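Local coordinates for protein 1-deoxy-D-xylulose 5-phosphate reductoisomerase (Zymomonas mobilis, PDB 1R0K) that catalyses the NADPH-dependent rearrangement and reduction of 1-deoxy-D-xylulose 5-phosphate to 2-C-methyl-D-erythritol 4-phosphate in isoprenoid biosynthesis, using a divalent metal ion, at residues D355-A360 and N373-Q378. Sequence-based numbering, arbitrary orientation.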
ATOM      1  N   ASP B 355      26.089  18.490 -21.813  1.00 26.32           N
ATOM      2  CA  ASP B 355      26.158  19.878 -22.250  1.00 29.26           C
ATOM      3  C   ASP B 355      26.675  20.011 -23.678  1.00 29.38           C
ATOM      4  O   ASP B 355      26.210  20.860 -24.434  1.00 29.80           O
ATOM      5  CB  ASP B 355      27.062  20.703 -21.328  1.00 30.78           C
ATOM      6  CG  ASP B 355      26.477  20.888 -19.943  1.00 33.30           C
ATOM      7  OD1 ASP B 355      25.245  21.052 -19.828  1.00 35.81           O
ATOM      8  OD2 ASP B 355      27.256  20.890 -18.969  1.00 35.41           O
ATOM      9  N   HIS B 356      27.623  19.158 -24.047  1.00 29.31           N
ATOM     10  CA  HIS B 356      28.243  19.212 -25.368  1.00 29.13           C
ATOM     11  C   HIS B 356      27.474  18.552 -26.515  1.00 27.27           C
ATOM     12  O   HIS B 356      27.495  19.047 -27.644  1.00 25.45           O
ATOM     13  CB  HIS B 356      29.652  18.611 -25.275  1.00 32.82           C
ATOM     14  CG  HIS B 356      30.463  18.753 -26.526  1.00 37.47           C
ATOM     15  ND1 HIS B 356      30.188  18.046 -27.678  1.00 40.66           N
ATOM     16  CD2 HIS B 356      31.550  19.511 -26.801  1.00 39.48           C
ATOM     17  CE1 HIS B 356      31.072  18.363 -28.607  1.00 39.94           C
ATOM     18  NE2 HIS B 356      31.908  19.250 -28.101  1.00 40.38           N
ATOM     19  N   TYR B 357      26.800  17.442 -26.234  1.00 23.37           N
ATOM     20  CA  TYR B 357      26.061  16.725 -27.266  1.00 21.52           C
ATOM     21  C   TYR B 357      24.562  16.781 -27.007  1.00 21.83           C
ATOM     22  O   TYR B 357      24.051  16.144 -26.090  1.00 20.43           O
ATOM     23  CB  TYR B 357      26.535  15.270 -27.327  1.00 18.54           C
ATOM     24  CG  TYR B 357      25.819  14.433 -28.361  1.00 17.91           C
ATOM     25  CD1 TYR B 357      25.785  14.819 -29.702  1.00 17.84           C
ATOM     26  CD2 TYR B 357      25.173  13.250 -28.000  1.00 15.62           C
ATOM     27  CE1 TYR B 357      25.120  14.044 -30.658  1.00 16.83           C
ATOM     28  CE2 TYR B 357      24.515  12.470 -28.945  1.00 16.75           C
ATOM     29  CZ  TYR B 357      24.492  12.872 -30.270  1.00 16.33           C
ATOM     30  OH  TYR B 357      23.851  12.093 -31.203  1.00 18.38           O
ATOM     31  N   THR B 358      23.859  17.541 -27.838  1.00 24.22           N
ATOM     32  CA  THR B 358      22.421  17.712 -27.685  1.00 23.61           C
ATOM     33  C   THR B 358      21.658  17.448 -28.982  1.00 23.71           C
ATOM     34  O   THR B 358      21.153  18.372 -29.614  1.00 22.69           O
ATOM     35  CB  THR B 358      22.119  19.134 -27.210  1.00 26.20           C
ATOM     36  OG1 THR B 358      22.749  20.067 -28.096  1.00 28.60           O
ATOM     37  CG2 THR B 358      22.653  19.350 -25.796  1.00 26.05           C
ATOM     38  N   PRO B 359      21.552  16.172 -29.385  1.00 22.86           N
ATOM     39  CA  PRO B 359      20.849  15.789 -30.612  1.00 22.14           C
ATOM     40  C   PRO B 359      19.332  15.990 -30.523  1.00 22.16           C
ATOM     41  O   PRO B 359      18.796  16.294 -29.457  1.00 18.82           O
ATOM     42  CB  PRO B 359      21.227  14.323 -30.770  1.00 23.03           C
ATOM     43  CG  PRO B 359      21.271  13.858 -29.345  1.00 21.44           C
ATOM     44  CD  PRO B 359      22.024  14.978 -28.658  1.00 21.70           C
ATOM     45  N   ALA B 360      18.649  15.817 -31.650  1.00 21.55           N
ATOM     46  CA  ALA B 360      17.202  15.980 -31.694  1.00 22.73           C
ATOM     47  C   ALA B 360      16.500  14.802 -31.027  1.00 23.07           C
ATOM     48  O   ALA B 360      17.085  13.733 -30.858  1.00 23.33           O
ATOM     49  CB  ALA B 360      16.741  16.113 -33.146  1.00 22.63           C
ATOM     50  N   ASN B 373      25.282   5.676 -29.670  1.00 15.75           N
ATOM     51  CA  ASN B 373      26.597   5.537 -30.288  1.00 16.00           C
ATOM     52  C   ASN B 373      27.402   6.824 -30.217  1.00 15.33           C
ATOM     53  O   ASN B 373      28.551   6.826 -29.780  1.00 13.52           O
ATOM     54  CB  ASN B 373      26.446   5.123 -31.755  1.00 19.50           C
ATOM     55  CG  ASN B 373      27.756   5.219 -32.526  1.00 24.01           C
ATOM     56  OD1 ASN B 373      28.714   4.508 -32.232  1.00 24.28           O
ATOM     57  ND2 ASN B 373      27.801   6.110 -33.517  1.00 24.00           N
ATOM     58  N   GLU B 374      26.791   7.918 -30.658  1.00 14.49           N
ATOM     59  CA  GLU B 374      27.457   9.212 -30.663  1.00 14.97           C
ATOM     60  C   GLU B 374      27.786   9.690 -29.248  1.00 15.88           C
ATOM     61  O   GLU B 374      28.889  10.178 -28.999  1.00 15.78           O
ATOM     62  CB  GLU B 374      26.580  10.244 -31.377  1.00 15.93           C
ATOM     63  CG  GLU B 374      27.287  11.540 -31.744  1.00 16.21           C
ATOM     64  CD  GLU B 374      28.523  11.319 -32.604  1.00 17.29           C
ATOM     65  OE1 GLU B 374      28.512  10.400 -33.450  1.00 16.61           O
ATOM     66  OE2 GLU B 374      29.504  12.076 -32.442  1.00 17.46           O
ATOM     67  N   ALA B 375      26.831   9.557 -28.330  1.00 12.25           N
ATOM     68  CA  ALA B 375      27.053   9.977 -26.945  1.00 12.75           C
ATOM     69  C   ALA B 375      28.272   9.260 -26.370  1.00 13.16           C
ATOM     70  O   ALA B 375      29.087   9.867 -25.675  1.00 13.64           O
ATOM     71  CB  ALA B 375      25.822   9.677 -26.099  1.00 10.72           C
ATOM     72  N   ARG B 376      28.385   7.964 -26.655  1.00 13.25           N
ATOM     73  CA  ARG B 376      29.510   7.157 -26.192  1.00 13.62           C
ATOM     74  C   ARG B 376      30.835   7.696 -26.721  1.00 14.80           C
ATOM     75  O   ARG B 376      31.826   7.775 -25.994  1.00 13.56           O
ATOM     76  CB  ARG B 376      29.348   5.703 -26.651  1.00 15.02           C
ATOM     77  CG  ARG B 376      28.363   4.887 -25.833  1.00 15.03           C
ATOM     78  CD  ARG B 376      28.008   3.575 -26.527  1.00 17.90           C
ATOM     79  NE  ARG B 376      27.222   2.707 -25.657  1.00 20.14           N
ATOM     80  CZ  ARG B 376      27.743   1.929 -24.711  1.00 22.55           C
ATOM     81  NH1 ARG B 376      29.059   1.901 -24.522  1.00 21.24           N
ATOM     82  NH2 ARG B 376      26.952   1.195 -23.938  1.00 18.99           N
ATOM     83  N   ILE B 377      30.858   8.052 -27.999  1.00 14.54           N
ATOM     84  CA  ILE B 377      32.070   8.578 -28.608  1.00 14.77           C
ATOM     85  C   ILE B 377      32.431   9.945 -28.025  1.00 15.30           C
ATOM     86  O   ILE B 377      33.594  10.211 -27.730  1.00 16.30           O
ATOM     87  CB  ILE B 377      31.901   8.677 -30.135  1.00 14.42           C
ATOM     88  CG1 ILE B 377      31.833   7.267 -30.726  1.00 15.88           C
ATOM     89  CG2 ILE B 377      33.050   9.471 -30.746  1.00 15.96           C
ATOM     90  CD1 ILE B 377      31.548   7.234 -32.206  1.00 17.86           C
ATOM     91  N   GLN B 378      31.432  10.803 -27.852  1.00 17.28           N
ATOM     92  CA  GLN B 378      31.646  12.139 -27.293  1.00 17.65           C
ATOM     93  C   GLN B 378      32.116  12.070 -25.837  1.00 18.73           C
ATOM     94  O   GLN B 378      32.997  12.824 -25.418  1.00 17.23           O
ATOM     95  CB  GLN B 378      30.351  12.941 -27.369  1.00 19.22           C
ATOM     96  CG  GLN B 378      29.845  13.151 -28.778  1.00 24.24           C
ATOM     97  CD  GLN B 378      30.408  14.400 -29.401  1.00 29.84           C
ATOM     98  OE1 GLN B 378      31.628  14.598 -29.442  1.00 31.91           O
ATOM     99  NE2 GLN B 378      29.522  15.265 -29.890  1.00 31.99           N
TER
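Tyr357 sets its ring obliquely against Glu374, Ala375 and Gln378, three residues on one side of helix 365-385. It is the first residue past helix 345-356 to leave helical geometry; its CB points toward helix 365-385, and chi1 of 179° sets CG anti to the backbone N. The Glu374 chain crosses the phenol end at about a right angle: CG lies 3.4 Å from Tyr357 CZ, and CB comes 3.3 Å from Tyr357 OH. Glu374 bends at chi2, and its carboxylate leads away from the contact, leaving only methylenes against the phenol. Ala375 CB sits 4.1 Å from Tyr357 CD2, while Gln378 NE2 lies 3.8 Å from Tyr357 CD1. Pro359 CD covers one face of the Tyr357 ring over its centre, 3.4 Å above the plane. Gln378 NE2 also lies at the edge of the His356 ring, 3.6 Å from His356 ND1 without hydrogen-bonding to it, the ring and amide planes 85° apart. Helix 321-337 touches both partners, Val324 against Tyr357 and Ala327 against Ala375. An alanine in place of Tyr357 would probably leave the Glu374 methylenes and Ala375 without their aromatic partner and open a gap between the turn and helix 365-385. The turn after helix 345-356 thus packs mainly through ring and aliphatic groups, with no hydrogen bond between the two segments, and His356 ND1, buried here, finds no partner.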